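Cytochrome c552 (PDB 5ZE8) binds five covalently attached hemes c and probably serves as a low-potential electron carrier in a purple sulfur photosynthetic bacterium. Local coordinates at residues Phe96-Leu100 with Gln111-Leu115. Sequence-based numbering, arbitrary orientation.
Sequences FPLCL and QTTKL. With HEC (heme c), chain C.
Phe96 lies against Gln111, Thr112 and Thr113, meeting each with a different part of its side chain. CB and CG lie under the amide oxygen of Gln111, which comes closest at CD1, with OE1 3.4 Å from that ring carbon. The amide carbon sits over the same face of the ring, offset toward the rim, with the amide and ring planes 38° apart. A bend at chi2 (72°) folds the glutamine back over the ring. Farther out, CE1 of Phe96 meets Thr113 CG2 at 3.6 Å, and the ring edge at CZ faces Thr112 O, 3.6 Å away and near the ring plane. The opposite face is taken by CD of the next residue, Pro97, so the phenyl is held between proline and amide.

Thr113 CG2 also packs on Pro97 CD at 3.6 Å and reaches Leu100 CD1; Thr113 OG1 is hydrogen-bonded to Ala85 O and Met88 N. Leu100 CD2 lies 4.0 Å from both methyls of Leu115, CD1 and CD2, while Ala108 of the intervening helix 105-109 touches both Phe96 and Leu100. Gln111, at positive phi, is the C-prime residue of the Schellman motif ending that helix. Thr112 OG1 accepts locally from Lys114 N in an ST turn and is hydrogen-bonded to Glu86 OE2.

Cys99 SG, in 96-100, is bonded to CAB of a heme c, away from both threonine hydroxyls. With no hydrogen bond between them, the heme-bearing segment and 111-115 are held by apolar packing and by weak, probably electrostatic, contacts of the ring with amide and carbonyl.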
loop_
_atom_site.group_PDB
_atom_site.type_symbol
_atom_site.label_atom_id
_atom_site.label_comp_id
_atom_site.label_asym_id
_atom_site.label_seq_id
_atom_site.Cartn_x
_atom_site.Cartn_y
_atom_site.Cartn_z
ATOM N N PHE A 96 20.741 11.072 -4.998
ATOM C CA PHE A 96 20.591 9.623 -4.773
ATOM C C PHE A 96 19.086 9.335 -4.807
ATOM O O PHE A 96 18.261 10.046 -4.194
ATOM C CB PHE A 96 21.191 9.230 -3.429
ATOM C CG PHE A 96 21.171 7.746 -3.163
ATOM C CD1 PHE A 96 22.160 6.981 -3.651
ATOM C CD2 PHE A 96 20.121 7.164 -2.497
ATOM C CE1 PHE A 96 22.183 5.609 -3.476
ATOM C CE2 PHE A 96 20.108 5.804 -2.287
ATOM C CZ PHE A 96 21.125 5.039 -2.799
ATOM N N PRO A 97 18.677 8.280 -5.484
ATOM C CA PRO A 97 17.236 8.114 -5.753
ATOM C C PRO A 97 16.403 7.906 -4.476
ATOM O O PRO A 97 16.544 6.846 -3.783
ATOM C CB PRO A 97 17.204 6.885 -6.643
ATOM C CG PRO A 97 18.605 6.782 -7.259
ATOM C CD PRO A 97 19.481 7.270 -6.201
ATOM N N LEU A 98 15.476 8.826 -4.182
ATOM C CA LEU A 98 14.757 8.771 -2.945
ATOM C C LEU A 98 13.841 7.532 -2.883
ATOM O O LEU A 98 13.525 7.062 -1.768
ATOM C CB LEU A 98 13.917 10.040 -2.681
ATOM C CG LEU A 98 12.664 10.200 -3.531
ATOM C CD1 LEU A 98 11.807 11.306 -2.945
ATOM C CD2 LEU A 98 12.788 10.431 -5.025
ATOM N N CYS A 99 13.441 6.984 -4.055
ATOM C CA CYS A 99 12.633 5.785 -4.120
ATOM C C CYS A 99 13.225 4.688 -3.253
ATOM O O CYS A 99 12.526 3.861 -2.695
ATOM C CB CYS A 99 12.514 5.291 -5.541
ATOM S SG CYS A 99 12.454 6.527 -6.864
ATOM N N LEU A 100 14.582 4.571 -3.274
ATOM C CA LEU A 100 15.236 3.433 -2.663
ATOM C C LEU A 100 15.068 3.422 -1.142
ATOM O O LEU A 100 15.184 2.382 -0.506
ATOM C CB LEU A 100 16.655 3.325 -3.095
ATOM C CG LEU A 100 16.900 3.268 -4.585
ATOM C CD1 LEU A 100 18.386 3.353 -4.860
ATOM C CD2 LEU A 100 16.140 2.184 -5.291
ATOM N N GLN A 111 24.212 2.950 0.323
ATOM C CA GLN A 111 24.490 3.990 -0.720
ATOM C C GLN A 111 24.767 3.388 -2.085
ATOM O O GLN A 111 25.733 3.815 -2.785
ATOM C CB GLN A 111 25.636 4.963 -0.302
ATOM C CG GLN A 111 25.604 6.371 -0.949
ATOM C CD GLN A 111 24.522 7.300 -0.473
ATOM O OE1 GLN A 111 24.205 8.281 -1.202
ATOM N NE2 GLN A 111 23.974 7.089 0.693
ATOM N N THR A 112 23.932 2.462 -2.522
ATOM C CA THR A 112 24.065 1.865 -3.863
ATOM C C THR A 112 22.747 1.838 -4.611
ATOM O O THR A 112 21.682 1.685 -3.950
ATOM C CB THR A 112 24.642 0.451 -3.784
ATOM O OG1 THR A 112 24.834 -0.077 -5.122
ATOM C CG2 THR A 112 23.782 -0.514 -3.033
ATOM N N THR A 113 22.817 1.983 -5.922
ATOM C CA THR A 113 21.666 1.975 -6.797
ATOM C C THR A 113 21.622 0.721 -7.661
ATOM O O THR A 113 20.672 0.549 -8.410
ATOM C CB THR A 113 21.507 3.245 -7.660
ATOM O OG1 THR A 113 22.560 3.288 -8.667
ATOM C CG2 THR A 113 21.644 4.463 -6.804
ATOM N N LYS A 114 22.596 -0.168 -7.503
ATOM C CA LYS A 114 22.642 -1.375 -8.338
ATOM C C LYS A 114 21.939 -2.501 -7.630
ATOM O O LYS A 114 22.504 -3.187 -6.790
ATOM C CB LYS A 114 24.128 -1.746 -8.646
ATOM C CG LYS A 114 24.172 -2.912 -9.637
ATOM C CD LYS A 114 25.568 -3.080 -10.207
ATOM C CE LYS A 114 25.748 -4.443 -10.895
ATOM N NZ LYS A 114 24.724 -4.703 -11.902
ATOM N N LEU A 115 20.655 -2.585 -7.939
ATOM C CA LEU A 115 19.740 -3.371 -7.099
ATOM C C LEU A 115 19.912 -4.860 -7.320
ATOM O O LEU A 115 19.440 -5.649 -6.501
ATOM C CB LEU A 115 18.309 -2.944 -7.391
ATOM C CG LEU A 115 18.034 -1.462 -7.100
ATOM C CD1 LEU A 115 16.585 -1.140 -7.383
ATOM C CD2 LEU A 115 18.516 -1.037 -5.705
HETATM FE FE HEC C . 6.786 4.444 -4.195
HETATM C CHA HEC C . 3.992 2.443 -4.471
HETATM C CHB HEC C . 6.978 4.575 -7.584
HETATM C CHC HEC C . 9.292 6.651 -3.977
HETATM C CHD HEC C . 6.597 4.330 -0.818
HETATM N NA HEC C . 5.760 3.739 -5.719
HETATM C C1A HEC C . 4.612 2.888 -5.636
HETATM C C2A HEC C . 4.021 2.702 -6.935
HETATM C C3A HEC C . 4.824 3.313 -7.803
HETATM C C4A HEC C . 5.863 3.950 -7.058
HETATM C CMA HEC C . 4.662 3.424 -9.286
HETATM C CAA HEC C . 2.864 1.838 -7.265
HETATM C CBA HEC C . 3.378 0.373 -7.333
HETATM C CGA HEC C . 2.379 -0.705 -7.608
HETATM O O1A HEC C . 2.703 -1.938 -7.790
HETATM O O2A HEC C . 1.130 -0.460 -7.667
HETATM N NB HEC C . 7.974 5.359 -5.578
HETATM C C1B HEC C . 7.943 5.235 -6.887
HETATM C C2B HEC C . 9.051 5.943 -7.449
HETATM C C3B HEC C . 9.721 6.618 -6.484
HETATM C C4B HEC C . 8.976 6.239 -5.248
HETATM C CMB HEC C . 9.330 5.969 -8.915
HETATM C CAB HEC C . 10.865 7.534 -6.527
HETATM C CBB HEC C . 10.844 8.531 -7.533
HETATM N NC HEC C . 7.738 5.331 -2.700
HETATM C C1C HEC C . 8.756 6.312 -2.763
HETATM C C2C HEC C . 9.153 6.757 -1.473
HETATM C C3C HEC C . 8.420 6.038 -0.557
HETATM C C4C HEC C . 7.563 5.158 -1.353
HETATM C CMC HEC C . 10.234 7.737 -1.195
HETATM C CAC HEC C . 8.452 6.105 0.916
HETATM C CBC HEC C . 8.253 7.401 1.466
HETATM N ND HEC C . 5.613 3.529 -2.933
HETATM C C1D HEC C . 5.674 3.544 -1.576
HETATM C C2D HEC C . 4.616 2.778 -0.970
HETATM C C3D HEC C . 3.860 2.315 -1.963
HETATM C C4D HEC C . 4.487 2.786 -3.204
HETATM C CMD HEC C . 4.392 2.638 0.498
HETATM C CAD HEC C . 2.619 1.419 -1.850
HETATM C CBD HEC C . 1.464 2.363 -1.875
HETATM C CGD HEC C . 0.102 1.667 -1.851
HETATM O O1D HEC C . -0.033 0.499 -1.606
HETATM O O2D HEC C . -0.940 2.338 -2.166
#